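Local structure of Serine/threonine-protein kinase-like protein ACR4 (Arabidopsis thaliana, 7A0J) at residues S5-S10 with F272-A277; K240-G245 with Y280-V285. The protein controls formative cell division in meristems, including root tips, as a receptor kinase for the CLE40 peptide, this chain being part of its extracellular region, a seven-repeat domain. All blocks are in the same frame, centred on the assembly; numbering follows the deposited sequence. Where two conformers were deposited one is given.

Interaction 1 (S5-S10 with F272-A277); sequences SSIAIS and FYDLAA
Ile-7 reaches out with its CD1 methyl and lays it over the peptide group that joins Leu-275 to Ala-276, 3.4 Å from Leu-275 C. The domain is a beta-propeller, and this is a seam between blades: strands 7-10 and 274-277, at one edge of the sheets of repeats 1 and 7, run nearly parallel at 20°. No hydrogen bond links the two strands directly. Each pairs within its own blade, 7-10 with strand 17-21 and 274-277 with strand 281-285, and what joins them here is side chains and water. CG1 of Ile-7 sits in the crowded position between backbone N and carbonyl carbon (chi1 60°), and the next torsion puts CD1 anti to CA, carrying it outward to the other strand. Ala-276 offers its CB to both isoleucines: it lies 3.9 Å from Ile-7 CD1 and 3.8 Å from Ile-9 CG1. The CD1 of Ile-9 goes further, coming within 3.2 Å of Ala-276 O, a tight fit against a carbonyl oxygen. Ile-9 also touches Phe-281 and Cys-283 of strand 281-285.

Beyond the isoleucines the seam turns polar. Ser-5 OG hydrogen-bonds to water 1 and water 2, and water 2, 2.7 Å from Ser-5 OG, donates to Asp-274 OD2. The serine and the carboxylate are thus coupled through solvent, with Ser-5 OG itself 3.6 Å from Asp-274 OD2. Near the C-terminal ends of both strands, water 3 lies between Ile-9 O and Ala-277 O. Back at the carboxylate, Asp-274 OD1 is held by the N-H of the next residue: Leu-275 N donates to Asp-274 OD1 at 2.9 Å, meeting the anti side 35° out of the carboxylate plane.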
# COMPACT_ATOMS: atom_id res chain seq x y z
N SER A 5 -3.30 -1.62 -4.07
CA SER A 5 -2.72 -2.61 -5.01
C SER A 5 -3.69 -3.79 -5.18
O SER A 5 -4.66 -3.87 -4.41
CB SER A 5 -1.36 -3.05 -4.53
OG SER A 5 -0.80 -4.03 -5.38
N SER A 6 -3.42 -4.65 -6.16
CA SER A 6 -4.16 -5.92 -6.40
C SER A 6 -3.75 -6.95 -5.34
O SER A 6 -4.46 -7.96 -5.21
CB SER A 6 -3.94 -6.43 -7.80
OG SER A 6 -2.62 -6.93 -7.97
N ILE A 7 -2.64 -6.70 -4.63
CA ILE A 7 -2.13 -7.54 -3.51
C ILE A 7 -1.79 -6.63 -2.32
O ILE A 7 -1.40 -5.47 -2.56
CB ILE A 7 -0.93 -8.40 -3.95
CG1 ILE A 7 0.24 -7.55 -4.46
CG2 ILE A 7 -1.38 -9.42 -5.00
CD1 ILE A 7 1.51 -8.33 -4.69
N ALA A 8 -1.95 -7.13 -1.10
CA ALA A 8 -1.74 -6.38 0.16
C ALA A 8 -1.38 -7.36 1.29
O ALA A 8 -1.70 -8.56 1.17
CB ALA A 8 -2.97 -5.58 0.50
N ILE A 9 -0.72 -6.85 2.34
CA ILE A 9 -0.23 -7.64 3.49
C ILE A 9 -0.70 -7.00 4.80
O ILE A 9 -0.58 -5.76 4.94
CB ILE A 9 1.30 -7.78 3.45
CG1 ILE A 9 1.75 -8.74 2.34
CG2 ILE A 9 1.85 -8.21 4.81
CD1 ILE A 9 3.25 -8.84 2.17
N SER A 10 -1.24 -7.83 5.70
CA SER A 10 -1.53 -7.48 7.11
C SER A 10 -0.47 -8.13 8.01
O SER A 10 0.05 -9.19 7.62
CB SER A 10 -2.92 -7.89 7.51
OG SER A 10 -3.88 -7.19 6.73
N PHE A 272 8.94 -12.18 -10.42
CA PHE A 272 7.62 -11.72 -9.91
C PHE A 272 7.07 -10.64 -10.85
O PHE A 272 7.88 -9.93 -11.48
CB PHE A 272 7.74 -11.16 -8.49
CG PHE A 272 8.27 -12.12 -7.47
CD1 PHE A 272 7.50 -13.18 -7.02
CD2 PHE A 272 9.54 -11.96 -6.93
CE1 PHE A 272 7.99 -14.06 -6.06
CE2 PHE A 272 10.03 -12.84 -5.97
CZ PHE A 272 9.25 -13.89 -5.54
N TYR A 273 5.74 -10.51 -10.93
CA TYR A 273 5.05 -9.43 -11.67
C TYR A 273 4.56 -8.35 -10.70
O TYR A 273 4.16 -7.27 -11.18
CB TYR A 273 3.93 -10.00 -12.56
CG TYR A 273 2.63 -10.35 -11.86
CD1 TYR A 273 1.71 -9.37 -11.53
CD2 TYR A 273 2.30 -11.67 -11.59
CE1 TYR A 273 0.51 -9.69 -10.90
CE2 TYR A 273 1.11 -12.01 -10.98
CZ TYR A 273 0.21 -11.01 -10.63
OH TYR A 273 -0.97 -11.34 -10.02
N ASP A 274 4.60 -8.61 -9.38
CA ASP A 274 4.22 -7.62 -8.34
C ASP A 274 4.73 -8.07 -6.96
O ASP A 274 4.98 -9.28 -6.78
CB ASP A 274 2.70 -7.42 -8.31
CG ASP A 274 2.27 -6.05 -7.81
OD1 ASP A 274 3.14 -5.28 -7.36
OD2 ASP A 274 1.06 -5.76 -7.89
N LEU A 275 4.90 -7.11 -6.04
CA LEU A 275 5.33 -7.33 -4.63
C LEU A 275 4.33 -6.66 -3.68
O LEU A 275 3.65 -5.71 -4.11
CB LEU A 275 6.72 -6.74 -4.41
CG LEU A 275 7.88 -7.42 -5.14
CD1 LEU A 275 9.20 -6.74 -4.78
CD2 LEU A 275 7.95 -8.91 -4.82
N ALA A 276 4.26 -7.16 -2.44
CA ALA A 276 3.59 -6.53 -1.29
C ALA A 276 4.51 -6.65 -0.07
O ALA A 276 5.24 -7.66 0.03
CB ALA A 276 2.25 -7.18 -1.04
N ALA A 277 4.49 -5.65 0.81
CA ALA A 277 5.36 -5.57 2.01
C ALA A 277 4.49 -5.40 3.26
O ALA A 277 3.57 -4.56 3.23
CB ALA A 277 6.35 -4.45 1.87
O HOH W 1 1.92 -3.90 -4.50
O HOH W 2 -0.91 -3.57 -8.08
O HOH W 3 1.19 -3.71 4.36

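Interaction 2 (K240-G245 with Y280-V285); sequences KFYACG and YFTCGV
Tyr-242 reaches from repeat 6 to Thr-282 of repeat 7, and their hydroxyls, Tyr-242 OH and Thr-282 OG1, hydrogen-bond at 2.8 Å; the shared proton may sit on one oxygen or the other. Both residues belong to the middle strands of adjacent propeller blades, 242-247 and 281-285, which run nearly parallel but with axes 8.8 Å apart, a gap spanned by side chains. The tyrosine sets its CG between backbone N and carbonyl carbon (chi1 75°), and the length of the ring then carries OH across to the other blade. Thr-282 presents OG1 at the rim of the phenol, near the ring plane, only 3.1 Å from Tyr-242 CE2. The two side chains cross obliquely. Phe-281 O also comes close to the phenol oxygen, but the angle is poor and no bond forms. Cys-244 SG, tied by a disulfide to Cys-255 of its own blade, packs 3.5 Å from Thr-282 OG1, so the threonine oxygen has the phenol and a sulphur close by.

At the loop end of the contact Tyr-280 takes over. Its CB points away from the other blade, yet the ring lies side by side with Phe-241, pointing the same way. Phe-241 CD2 approaches the edge of the Tyr-280 ring, 4.0 Å from CE1. Lys-240 places its CG over one face of Phe-241, offset toward the rim. A bend at chi3 (-77°) then turns CE aside, and the amino group beyond has a weak hydrogen bond to Tyr-189 OH and a long, weak ion pair with Asp-98. Before that bend the lysine methylene touches the phenol: Lys-240 CD is 3.4 Å from Tyr-280 OH.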
# COMPACT_ATOMS: atom_id res chain seq x y z
N LYS A 240 8.95 -1.93 7.30
CA LYS A 240 9.10 -1.02 8.47
C LYS A 240 10.48 -0.35 8.43
O LYS A 240 10.52 0.88 8.66
CB LYS A 240 8.86 -1.75 9.79
CG LYS A 240 9.01 -0.88 11.02
CD LYS A 240 8.15 -1.29 12.20
CE LYS A 240 6.70 -0.87 12.04
NZ LYS A 240 6.17 -0.27 13.28
N PHE A 241 11.55 -1.10 8.16
CA PHE A 241 12.95 -0.60 8.14
C PHE A 241 13.68 -1.03 6.86
O PHE A 241 14.93 -1.05 6.88
CB PHE A 241 13.70 -1.10 9.38
CG PHE A 241 13.11 -0.67 10.70
CD1 PHE A 241 13.01 0.67 11.03
CD2 PHE A 241 12.67 -1.61 11.62
CE1 PHE A 241 12.47 1.07 12.24
CE2 PHE A 241 12.13 -1.22 12.83
CZ PHE A 241 12.03 0.12 13.14
N TYR A 242 12.95 -1.33 5.79
CA TYR A 242 13.52 -1.82 4.50
C TYR A 242 12.56 -1.47 3.35
O TYR A 242 11.40 -1.12 3.60
CB TYR A 242 13.77 -3.33 4.56
CG TYR A 242 12.52 -4.16 4.45
CD1 TYR A 242 11.86 -4.60 5.59
CD2 TYR A 242 11.98 -4.49 3.22
CE1 TYR A 242 10.70 -5.36 5.50
CE2 TYR A 242 10.82 -5.24 3.12
CZ TYR A 242 10.17 -5.67 4.26
OH TYR A 242 9.03 -6.41 4.16
N ALA A 243 13.06 -1.60 2.12
CA ALA A 243 12.26 -1.53 0.87
C ALA A 243 12.67 -2.70 -0.04
O ALA A 243 13.78 -3.22 0.13
CB ALA A 243 12.48 -0.20 0.19
N CYS A 244 11.77 -3.10 -0.94
CA CYS A 244 12.02 -4.10 -2.01
C CYS A 244 11.46 -3.57 -3.33
O CYS A 244 10.53 -2.75 -3.29
CB CYS A 244 11.39 -5.45 -1.69
SG CYS A 244 11.99 -6.20 -0.15
N GLY A 245 12.02 -4.03 -4.45
CA GLY A 245 11.59 -3.64 -5.80
C GLY A 245 11.76 -4.76 -6.80
O GLY A 245 12.50 -5.72 -6.49
N TYR A 280 7.85 -6.74 8.56
CA TYR A 280 9.14 -7.47 8.61
C TYR A 280 9.16 -8.65 7.63
O TYR A 280 9.92 -9.61 7.86
CB TYR A 280 9.42 -7.96 10.04
CG TYR A 280 9.44 -6.86 11.07
CD1 TYR A 280 10.45 -5.91 11.08
CD2 TYR A 280 8.46 -6.78 12.05
CE1 TYR A 280 10.48 -4.89 12.02
CE2 TYR A 280 8.48 -5.77 13.00
CZ TYR A 280 9.49 -4.82 12.99
OH TYR A 280 9.51 -3.83 13.92
N PHE A 281 8.38 -8.58 6.54
CA PHE A 281 8.35 -9.62 5.48
C PHE A 281 7.70 -9.07 4.21
O PHE A 281 6.83 -8.18 4.29
CB PHE A 281 7.61 -10.87 5.98
CG PHE A 281 6.18 -10.62 6.37
CD1 PHE A 281 5.86 -10.12 7.62
CD2 PHE A 281 5.15 -10.89 5.48
CE1 PHE A 281 4.54 -9.88 7.98
CE2 PHE A 281 3.83 -10.66 5.84
CZ PHE A 281 3.53 -10.15 7.09
N THR A 282 8.13 -9.61 3.07
CA THR A 282 7.67 -9.25 1.70
C THR A 282 7.12 -10.51 1.03
O THR A 282 7.69 -11.60 1.26
CB THR A 282 8.80 -8.62 0.89
OG1 THR A 282 9.18 -7.42 1.57
CG2 THR A 282 8.43 -8.29 -0.54
N CYS A 283 6.07 -10.36 0.22
CA CYS A 283 5.48 -11.44 -0.62
C CYS A 283 5.49 -10.98 -2.08
O CYS A 283 5.22 -9.79 -2.34
CB CYS A 283 4.07 -11.78 -0.17
SG CYS A 283 3.99 -12.33 1.55
N GLY A 284 5.82 -11.90 -3.00
CA GLY A 284 5.76 -11.70 -4.45
C GLY A 284 4.82 -12.69 -5.10
O GLY A 284 4.66 -13.80 -4.55
N VAL A 285 4.21 -12.32 -6.23
CA VAL A 285 3.29 -13.18 -7.03
C VAL A 285 3.95 -13.48 -8.38
O VAL A 285 4.44 -12.53 -9.02
CB VAL A 285 1.89 -12.55 -7.19
CG1 VAL A 285 1.08 -12.66 -5.90
CG2 VAL A 285 1.94 -11.11 -7.66

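Overall arrangement
Interactions 1 and 2 meet in the blade of repeat 7, on neighbouring antiparallel strands 274-277 and 281-285, with centres about 9 Å apart. Probable hydrogen bonds join these strands and the residue just before the first, Ala-276 N to Cys-283 O at 2.8 Å and Tyr-273 N to Val-285 O at 3.1 Å. Interaction 1 joins this blade to repeat 1, closing the ring of blades between its first and last repeats, while interaction 2 joins it to repeat 6, so the blade is gripped from two neighbours. Packing links them too: Ile-9 CG2 lies 3.3 Å from Phe-281 CE2. A bound 1,2-ethanediol, probably from crystallisation, sits about 5 Å from the Tyr-242 side chain.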